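Local coordinates for protein CRISPR-associated endonuclease Cas12b (Alicyclobacillus acidoterrestris, PDB 5U31) that is an RNA-guided CRISPR endonuclease that recognises PAM-bearing target DNA and cleaves it with its RuvC domain in bacterial antiviral defence, at residues E286-Y291 with L369-H374; G294-R298 with N858-P862. The protein carries 3 engineered substitutions. One frame throughout, in Å; residues are numbered along the deposited sequence.

Interaction 1 of 2, residues E286-Y291 with L369-H374; sequences EQTAHY and LRKLNH. With nucleotides of chain C.
A loop of the REC1 domain that hydrogen-bonds DNA phosphates through its backbone, between helices 262-277 and 300-308, rests here on the C-terminal end of helix 358-374. Residues 286-291 make two overlapping turns: type I from Glu286 to Ala289, then type II from Thr288 to Tyr291, with His290 at positive phi (63°) and Tyr291 N bonded to Thr288 O (3.1 Å). Thr288 CA and Arg370 CA, 6.0 Å apart, are the closest CA pair. Glu286 (chi1 m, chi2 m) accepts a hydrogen bond at OE1 from His374 NE2 (2.6 Å); OE1 also lies 4.3 Å from Arg370 NH1, over the guanidinium face, so only charge attracts. Thr288 (chi1 p) sets CG2 3.5 Å from Asn373 ND2 and OG1 3.4 Å from Arg370 CD, while Tyr291 CE1 meets Leu369 CD1 at 4.1 Å, at the ring edge. On chain C, Glu286 N donates to DG7 OP1 (2.8 Å) and His290 N to DT6 OP1 (3.0 Å). Because both amides donate to phosphate oxygens rather than bases, these two bonds do not depend on DNA sequence.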
loop_
_atom_site.group_PDB
_atom_site.type_symbol
_atom_site.label_atom_id
_atom_site.label_comp_id
_atom_site.label_asym_id
_atom_site.label_seq_id
_atom_site.Cartn_x
_atom_site.Cartn_y
_atom_site.Cartn_z
ATOM N N GLU A 286 12.298 -15.327 21.374
ATOM C CA GLU A 286 12.928 -15.217 20.065
ATOM C C GLU A 286 14.447 -15.279 20.183
ATOM O O GLU A 286 15.031 -14.898 21.201
ATOM C CB GLU A 286 12.529 -13.908 19.388
ATOM C CG GLU A 286 11.041 -13.726 19.226
ATOM C CD GLU A 286 10.526 -14.331 17.943
ATOM O OE1 GLU A 286 11.215 -14.196 16.912
ATOM O OE2 GLU A 286 9.437 -14.942 17.965
ATOM N N GLN A 287 15.089 -15.749 19.110
ATOM C CA GLN A 287 16.546 -15.841 19.097
ATOM C C GLN A 287 17.193 -14.464 19.148
ATOM O O GLN A 287 18.196 -14.270 19.845
ATOM C CB GLN A 287 17.015 -16.602 17.859
ATOM C CG GLN A 287 16.793 -18.102 17.927
ATOM C CD GLN A 287 17.466 -18.838 16.786
ATOM O OE1 GLN A 287 18.196 -18.242 15.993
ATOM N NE2 GLN A 287 17.223 -20.141 16.697
ATOM N N THR A 288 16.641 -13.493 18.416
ATOM C CA THR A 288 17.182 -12.140 18.384
ATOM C C THR A 288 16.581 -11.243 19.461
ATOM O O THR A 288 16.516 -10.019 19.282
ATOM C CB THR A 288 16.981 -11.522 16.999
ATOM O OG1 THR A 288 15.637 -11.040 16.868
ATOM C CG2 THR A 288 17.248 -12.554 15.917
ATOM N N ALA A 289 16.148 -11.817 20.581
ATOM C CA ALA A 289 15.564 -11.024 21.654
ATOM C C ALA A 289 16.606 -10.093 22.260
ATOM O O ALA A 289 17.735 -10.507 22.544
ATOM C CB ALA A 289 14.983 -11.937 22.730
ATOM N N HIS A 290 16.218 -8.833 22.451
ATOM C CA HIS A 290 17.059 -7.757 22.970
ATOM C C HIS A 290 18.247 -7.441 22.070
ATOM O O HIS A 290 19.156 -6.715 22.488
ATOM C CB HIS A 290 17.554 -8.054 24.391
ATOM C CG HIS A 290 16.465 -8.082 25.414
ATOM N ND1 HIS A 290 15.931 -9.255 25.900
ATOM C CD2 HIS A 290 15.803 -7.079 26.038
ATOM C CE1 HIS A 290 14.990 -8.976 26.784
ATOM N NE2 HIS A 290 14.892 -7.663 26.884
ATOM N N TYR A 291 18.263 -7.961 20.845
ATOM C CA TYR A 291 19.343 -7.650 19.924
ATOM C C TYR A 291 19.299 -6.178 19.536
ATOM O O TYR A 291 18.240 -5.550 19.507
ATOM C CB TYR A 291 19.255 -8.530 18.679
ATOM C CG TYR A 291 19.892 -9.895 18.838
ATOM C CD1 TYR A 291 20.575 -10.488 17.784
ATOM C CD2 TYR A 291 19.825 -10.582 20.041
ATOM C CE1 TYR A 291 21.162 -11.732 17.921
ATOM C CE2 TYR A 291 20.408 -11.831 20.187
ATOM C CZ TYR A 291 21.076 -12.400 19.124
ATOM O OH TYR A 291 21.661 -13.639 19.262
ATOM N N LEU A 369 19.360 -11.353 10.612
ATOM C CA LEU A 369 19.218 -12.524 11.474
ATOM C C LEU A 369 17.759 -12.784 11.828
ATOM O O LEU A 369 17.295 -13.929 11.770
ATOM C CB LEU A 369 20.046 -12.346 12.746
ATOM C CG LEU A 369 21.566 -12.439 12.619
ATOM C CD1 LEU A 369 22.215 -12.300 13.985
ATOM C CD2 LEU A 369 21.981 -13.743 11.956
ATOM N N ARG A 370 17.024 -11.735 12.200
ATOM C CA ARG A 370 15.636 -11.909 12.617
ATOM C C ARG A 370 14.749 -12.307 11.441
ATOM O O ARG A 370 13.929 -13.228 11.555
ATOM C CB ARG A 370 15.123 -10.629 13.280
ATOM C CG ARG A 370 13.619 -10.621 13.517
ATOM C CD ARG A 370 13.246 -9.826 14.753
ATOM N NE ARG A 370 11.862 -10.066 15.154
ATOM C CZ ARG A 370 11.399 -9.852 16.380
ATOM N NH1 ARG A 370 10.125 -10.095 16.668
ATOM N NH2 ARG A 370 12.217 -9.403 17.325
ATOM N N LYS A 371 14.892 -11.626 10.300
ATOM C CA LYS A 371 14.059 -11.948 9.145
ATOM C C LYS A 371 14.344 -13.348 8.627
ATOM O O LYS A 371 13.467 -13.980 8.029
ATOM C CB LYS A 371 14.265 -10.910 8.042
ATOM C CG LYS A 371 13.793 -9.523 8.455
ATOM C CD LYS A 371 14.144 -8.465 7.425
ATOM C CE LYS A 371 13.734 -7.079 7.902
ATOM N NZ LYS A 371 14.171 -6.023 6.948
ATOM N N LEU A 372 15.557 -13.850 8.857
ATOM C CA LEU A 372 15.888 -15.208 8.451
ATOM C C LEU A 372 15.228 -16.232 9.366
ATOM O O LEU A 372 14.797 -17.298 8.908
ATOM C CB LEU A 372 17.402 -15.385 8.447
ATOM C CG LEU A 372 17.912 -16.684 7.838
ATOM C CD1 LEU A 372 17.390 -16.823 6.421
ATOM C CD2 LEU A 372 19.427 -16.705 7.867
ATOM N N ASN A 373 15.141 -15.931 10.663
ATOM C CA ASN A 373 14.509 -16.859 11.593
ATOM C C ASN A 373 13.014 -16.987 11.347
ATOM O O ASN A 373 12.410 -17.983 11.758
ATOM C CB ASN A 373 14.770 -16.420 13.033
ATOM C CG ASN A 373 16.240 -16.457 13.391
ATOM O OD1 ASN A 373 17.010 -17.231 12.820
ATOM N ND2 ASN A 373 16.640 -15.619 14.339
ATOM N N HIS A 374 12.406 -16.009 10.684
ATOM C CA HIS A 374 10.988 -16.058 10.378
ATOM C C HIS A 374 10.704 -16.356 8.915
ATOM O O HIS A 374 9.558 -16.672 8.577
ATOM C CB HIS A 374 10.321 -14.735 10.779
ATOM C CG HIS A 374 10.368 -14.463 12.249
ATOM N ND1 HIS A 374 10.013 -13.248 12.795
ATOM C CD2 HIS A 374 10.728 -15.252 13.290
ATOM C CE1 HIS A 374 10.153 -13.299 14.107
ATOM N NE2 HIS A 374 10.583 -14.504 14.433
ATOM P P DT C 6 13.087 -6.756 21.593
ATOM O OP1 DT C 6 14.007 -7.662 20.874
ATOM O OP2 DT C 6 12.061 -5.995 20.845
ATOM O "O5'" DT C 6 12.352 -7.592 22.737
ATOM C "C5'" DT C 6 13.113 -8.396 23.632
ATOM C "C4'" DT C 6 12.222 -8.997 24.702
ATOM O "O4'" DT C 6 11.752 -7.949 25.576
ATOM C "C3'" DT C 6 10.960 -9.667 24.179
ATOM O "O3'" DT C 6 11.238 -11.021 23.845
ATOM C "C2'" DT C 6 10.027 -9.575 25.382
ATOM C "C1'" DT C 6 10.451 -8.260 26.040
ATOM N N1 DT C 6 9.537 -7.125 25.728
ATOM C C2 DT C 6 8.583 -6.771 26.647
ATOM O O2 DT C 6 8.451 -7.334 27.717
ATOM N N3 DT C 6 7.784 -5.729 26.271
ATOM C C4 DT C 6 7.839 -5.018 25.088
ATOM O O4 DT C 6 7.073 -4.093 24.843
ATOM C C5 DT C 6 8.860 -5.440 24.162
ATOM C C7 DT C 6 9.015 -4.742 22.843
ATOM C C6 DT C 6 9.652 -6.464 24.521
ATOM P P DG C 7 10.506 -11.727 22.604
ATOM O OP1 DG C 7 11.114 -13.068 22.466
ATOM O OP2 DG C 7 10.491 -10.792 21.458
ATOM O "O5'" DG C 7 9.021 -11.961 23.122
ATOM C "C5'" DG C 7 8.796 -12.821 24.224
ATOM C "C4'" DG C 7 7.330 -13.176 24.329
ATOM O "O4'" DG C 7 6.578 -11.994 24.704
ATOM C "C3'" DG C 7 6.707 -13.697 23.037
ATOM O "O3'" DG C 7 5.865 -14.797 23.310
ATOM C "C2'" DG C 7 5.921 -12.503 22.500
ATOM C "C1'" DG C 7 5.555 -11.745 23.770
ATOM N N9 DG C 7 5.477 -10.304 23.566
ATOM C C8 DG C 7 6.441 -9.500 23.013
ATOM N N7 DG C 7 6.099 -8.245 22.949
ATOM C C5 DG C 7 4.824 -8.213 23.496
ATOM C C6 DG C 7 3.947 -7.123 23.692
ATOM O O6 DG C 7 4.132 -5.929 23.411
ATOM N N1 DG C 7 2.748 -7.526 24.277
ATOM C C2 DG C 7 2.440 -8.820 24.627
ATOM N N2 DG C 7 1.235 -9.013 25.179
ATOM N N3 DG C 7 3.254 -9.852 24.448
ATOM C C4 DG C 7 4.424 -9.474 23.879
ATOM P P DT C 5 12.980 -1.327 20.162
ATOM O OP1 DT C 5 13.901 -1.854 19.135
ATOM O OP2 DT C 5 11.540 -1.196 19.857
ATOM O "O5'" DT C 5 13.157 -2.237 21.459
ATOM C "C5'" DT C 5 14.457 -2.579 21.919
ATOM C "C4'" DT C 5 14.358 -3.455 23.151
ATOM O "O4'" DT C 5 13.861 -2.672 24.259
ATOM C "C3'" DT C 5 13.373 -4.597 23.030
ATOM O "O3'" DT C 5 13.985 -5.700 22.400
ATOM C "C2'" DT C 5 13.052 -4.892 24.489
ATOM C "C1'" DT C 5 13.068 -3.493 25.102
ATOM N N1 DT C 5 11.715 -2.883 25.232
ATOM C C2 DT C 5 11.006 -3.067 26.394
ATOM O O2 DT C 5 11.424 -3.712 27.336
ATOM N N3 DT C 5 9.777 -2.464 26.417
ATOM C C4 DT C 5 9.200 -1.710 25.411
ATOM O O4 DT C 5 8.085 -1.209 25.521
ATOM C C5 DT C 5 9.997 -1.557 24.219
ATOM C C7 DT C 5 9.474 -0.762 23.061
ATOM C C6 DT C 5 11.202 -2.143 24.188
#

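Interaction 2 of 2, residues G294-R298 with N858-P862. With nucleotides of chain C; nucleotides of chain B.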
loop_
_atom_site.group_PDB
_atom_site.type_symbol
_atom_site.label_atom_id
_atom_site.label_comp_id
_atom_site.label_asym_id
_atom_site.label_seq_id
_atom_site.Cartn_x
_atom_site.Cartn_y
_atom_site.Cartn_z
ATOM N N GLY A 294 18.123 -1.134 14.585
ATOM C CA GLY A 294 18.228 0.253 14.166
ATOM C C GLY A 294 17.218 1.163 14.835
ATOM O O GLY A 294 17.479 2.357 15.021
ATOM N N ARG A 295 16.056 0.619 15.205
ATOM C CA ARG A 295 15.035 1.416 15.877
ATOM C C ARG A 295 15.525 1.927 17.226
ATOM O O ARG A 295 15.293 3.088 17.581
ATOM C CB ARG A 295 13.763 0.584 16.035
ATOM C CG ARG A 295 12.825 1.043 17.126
ATOM C CD ARG A 295 11.478 0.357 16.983
ATOM N NE ARG A 295 10.748 0.859 15.823
ATOM C CZ ARG A 295 9.444 0.701 15.638
ATOM N NH1 ARG A 295 8.722 0.051 16.537
ATOM N NH2 ARG A 295 8.862 1.202 14.559
ATOM N N ALA A 296 16.211 1.075 17.993
ATOM C CA ALA A 296 16.717 1.501 19.290
ATOM C C ALA A 296 17.866 2.490 19.147
ATOM O O ALA A 296 18.059 3.345 20.019
ATOM C CB ALA A 296 17.154 0.287 20.107
ATOM N N LEU A 297 18.625 2.402 18.056
ATOM C CA LEU A 297 19.725 3.317 17.789
ATOM C C LEU A 297 19.285 4.571 17.041
ATOM O O LEU A 297 20.131 5.259 16.461
ATOM C CB LEU A 297 20.824 2.606 16.996
ATOM C CG LEU A 297 21.659 1.567 17.740
ATOM C CD1 LEU A 297 22.573 0.843 16.770
ATOM C CD2 LEU A 297 22.466 2.236 18.838
ATOM N N ARG A 298 17.989 4.877 17.032
ATOM C CA ARG A 298 17.520 6.044 16.297
ATOM C C ARG A 298 18.114 7.313 16.897
ATOM O O ARG A 298 18.035 7.541 18.108
ATOM C CB ARG A 298 15.992 6.112 16.303
ATOM C CG ARG A 298 15.434 7.065 15.249
ATOM C CD ARG A 298 13.920 7.174 15.296
ATOM N NE ARG A 298 13.264 5.898 15.036
ATOM C CZ ARG A 298 12.600 5.202 15.951
ATOM N NH1 ARG A 298 12.041 4.046 15.629
ATOM N NH2 ARG A 298 12.492 5.665 17.188
ATOM N N ASN A 858 10.905 -0.528 10.164
ATOM C CA ASN A 858 11.083 -0.548 11.609
ATOM C C ASN A 858 12.044 0.535 12.088
ATOM O O ASN A 858 11.967 0.941 13.254
ATOM C CB ASN A 858 11.567 -1.927 12.061
ATOM C CG ASN A 858 11.503 -2.103 13.566
ATOM O OD1 ASN A 858 12.518 -2.008 14.257
ATOM N ND2 ASN A 858 10.306 -2.356 14.081
ATOM N N ASP A 859 12.935 1.022 11.220
ATOM C CA ASP A 859 13.785 2.144 11.606
ATOM C C ASP A 859 12.977 3.417 11.824
ATOM O O ASP A 859 13.394 4.285 12.599
ATOM C CB ASP A 859 14.871 2.384 10.552
ATOM C CG ASP A 859 15.842 1.217 10.424
ATOM O OD1 ASP A 859 16.027 0.468 11.408
ATOM O OD2 ASP A 859 16.429 1.050 9.330
ATOM N N ARG A 860 11.832 3.550 11.163
ATOM C CA ARG A 860 11.005 4.736 11.368
ATOM C C ARG A 860 10.265 4.630 12.702
ATOM O O ARG A 860 9.884 3.527 13.113
ATOM C CB ARG A 860 10.004 4.894 10.218
ATOM C CG ARG A 860 10.654 5.131 8.870
ATOM C CD ARG A 860 9.636 5.350 7.760
ATOM N NE ARG A 860 10.254 6.016 6.618
ATOM C CZ ARG A 860 10.917 5.387 5.653
ATOM N NH1 ARG A 860 11.040 4.067 5.677
ATOM N NH2 ARG A 860 11.458 6.080 4.662
ATOM N N PRO A 861 10.057 5.743 13.406
ATOM C CA PRO A 861 9.239 5.686 14.608
ATOM C C PRO A 861 7.829 5.257 14.262
ATOM O O PRO A 861 7.358 5.470 13.130
ATOM C CB PRO A 861 9.280 7.130 15.129
ATOM C CG PRO A 861 9.590 7.951 13.945
ATOM C CD PRO A 861 10.551 7.107 13.159
ATOM N N PRO A 862 7.123 4.623 15.201
ATOM C CA PRO A 862 5.786 4.107 14.872
ATOM C C PRO A 862 4.811 5.189 14.446
ATOM O O PRO A 862 3.971 4.938 13.570
ATOM C CB PRO A 862 5.348 3.414 16.171
ATOM C CG PRO A 862 6.217 3.990 17.240
ATOM C CD PRO A 862 7.520 4.303 16.581
ATOM P P DT C 4 10.162 3.779 19.171
ATOM O OP1 DT C 4 10.594 3.442 17.799
ATOM O OP2 DT C 4 8.745 3.588 19.561
ATOM O "O5'" DT C 4 11.078 3.000 20.226
ATOM C "C5'" DT C 4 12.494 3.137 20.166
ATOM C "C4'" DT C 4 13.161 2.398 21.311
ATOM O "O4'" DT C 4 12.808 3.030 22.563
ATOM C "C3'" DT C 4 12.738 0.949 21.474
ATOM O "O3'" DT C 4 13.526 0.112 20.623
ATOM C "C2'" DT C 4 13.044 0.696 22.945
ATOM C "C1'" DT C 4 12.715 2.049 23.584
ATOM N N1 DT C 4 11.348 2.107 24.192
ATOM C C2 DT C 4 11.149 1.569 25.438
ATOM O O2 DT C 4 12.038 1.047 26.088
ATOM N N3 DT C 4 9.868 1.665 25.906
ATOM C C4 DT C 4 8.784 2.230 25.265
ATOM O O4 DT C 4 7.667 2.265 25.773
ATOM C C5 DT C 4 9.055 2.775 23.958
ATOM C C7 DT C 4 7.955 3.413 23.166
ATOM C C6 DT C 4 10.310 2.689 23.488
ATOM P P DT C 5 12.980 -1.327 20.162
ATOM O OP1 DT C 5 13.901 -1.854 19.135
ATOM O OP2 DT C 5 11.540 -1.196 19.857
ATOM O "O5'" DT C 5 13.157 -2.237 21.459
ATOM C "C5'" DT C 5 14.457 -2.579 21.919
ATOM C "C4'" DT C 5 14.358 -3.455 23.151
ATOM O "O4'" DT C 5 13.861 -2.672 24.259
ATOM C "C3'" DT C 5 13.373 -4.597 23.030
ATOM O "O3'" DT C 5 13.985 -5.700 22.400
ATOM C "C2'" DT C 5 13.052 -4.892 24.489
ATOM C "C1'" DT C 5 13.068 -3.493 25.102
ATOM N N1 DT C 5 11.715 -2.883 25.232
ATOM C C2 DT C 5 11.006 -3.067 26.394
ATOM O O2 DT C 5 11.424 -3.712 27.336
ATOM N N3 DT C 5 9.777 -2.464 26.417
ATOM C C4 DT C 5 9.200 -1.710 25.411
ATOM O O4 DT C 5 8.085 -1.209 25.521
ATOM C C5 DT C 5 9.997 -1.557 24.219
ATOM C C7 DT C 5 9.474 -0.762 23.061
ATOM C C6 DT C 5 11.202 -2.143 24.188
ATOM P P G B 103 5.385 0.031 13.150
ATOM O OP1 G B 103 6.304 0.910 13.918
ATOM O OP2 G B 103 4.956 -1.256 13.751
ATOM O "O5'" G B 103 4.107 0.900 12.790
ATOM C "C5'" G B 103 3.169 1.248 13.785
ATOM C "C4'" G B 103 1.766 1.107 13.272
ATOM O "O4'" G B 103 1.648 -0.087 12.460
ATOM C "C3'" G B 103 0.715 0.937 14.344
ATOM O "O3'" G B 103 0.335 2.175 14.889
ATOM C "C2'" G B 103 -0.403 0.207 13.617
ATOM O "O2'" G B 103 -1.159 1.113 12.830
ATOM C "C1'" G B 103 0.394 -0.698 12.680
ATOM N N9 G B 103 0.637 -2.040 13.244
ATOM C C8 G B 103 1.882 -2.601 13.406
ATOM N N7 G B 103 1.844 -3.804 13.901
ATOM C C5 G B 103 0.493 -4.062 14.070
ATOM C C6 G B 103 -0.142 -5.224 14.576
ATOM O O6 G B 103 0.385 -6.272 14.977
ATOM N N1 G B 103 -1.525 -5.080 14.584
ATOM C C2 G B 103 -2.198 -3.963 14.158
ATOM N N2 G B 103 -3.532 -4.018 14.242
ATOM N N3 G B 103 -1.616 -2.875 13.682
ATOM C C4 G B 103 -0.271 -2.987 13.667
#
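Two arginines of REC1 carry this contact, together donating hydrogen bonds to three backbone carbonyls of the RuvC-II loop that precedes helix 862-871. Arg295 NE hydrogen-bonds Asn858 O (2.8 Å) and its NH2 Arg860 O (2.9 Å); Arg298 NE hydrogen-bonds Asp859 O (2.9 Å), with a weak second bond from NH1 to the same oxygen (3.3 Å). The type I turn from Arg295 to Arg298 brings both side chains to the same loop. Each arginine also hydrogen-bonds a nucleic acid phosphate: Arg295 NH2 to OP1 of G103 in the RNA, chain B (2.7 Å), Arg298 NH1 and NH2 to OP1 of DT4 in the DNA, chain C (2.7 and 3.0 Å). In the packing, Pro861 CA lies 3.4 Å from Arg298 NH1, over one guanidinium face; Pro862 CD and Asn858 ND2 flank opposite faces of the Arg295 guanidinium; and Gly294 CA sits 3.5 Å from Asp859 OD1, where an ideal CB would clash. The CA-to-CB bond of Arg860 points away from 294-298, and its side chain packs on Tyr854, inferred to disrupt base stacking beside the scissile phosphate. Arginine-to-carbonyl hydrogen bonds thus join REC1 to RuvC-II where RNA and DNA backbones converge.

From the N terminus, the chain leaves helix 262-277 and, before helix 300-308, supplies the first halves of both contacts in succession, 286-291 and then 294-298. Interaction 1 closes first, on reaching helix 358-374 after 77 intervening residues, and stays inside REC1. Interaction 2 closes only after a further 483 residues, when the chain returns as the RuvC-II loop after strand 845-850. The segments therefore alternate, and the two closures cross rather than nest. With centres 16 Å apart, they hold one REC1 loop at two successive places, to its own domain and to the nuclease lobe, along consecutive nucleotides DT4 to DG7 of the DNA.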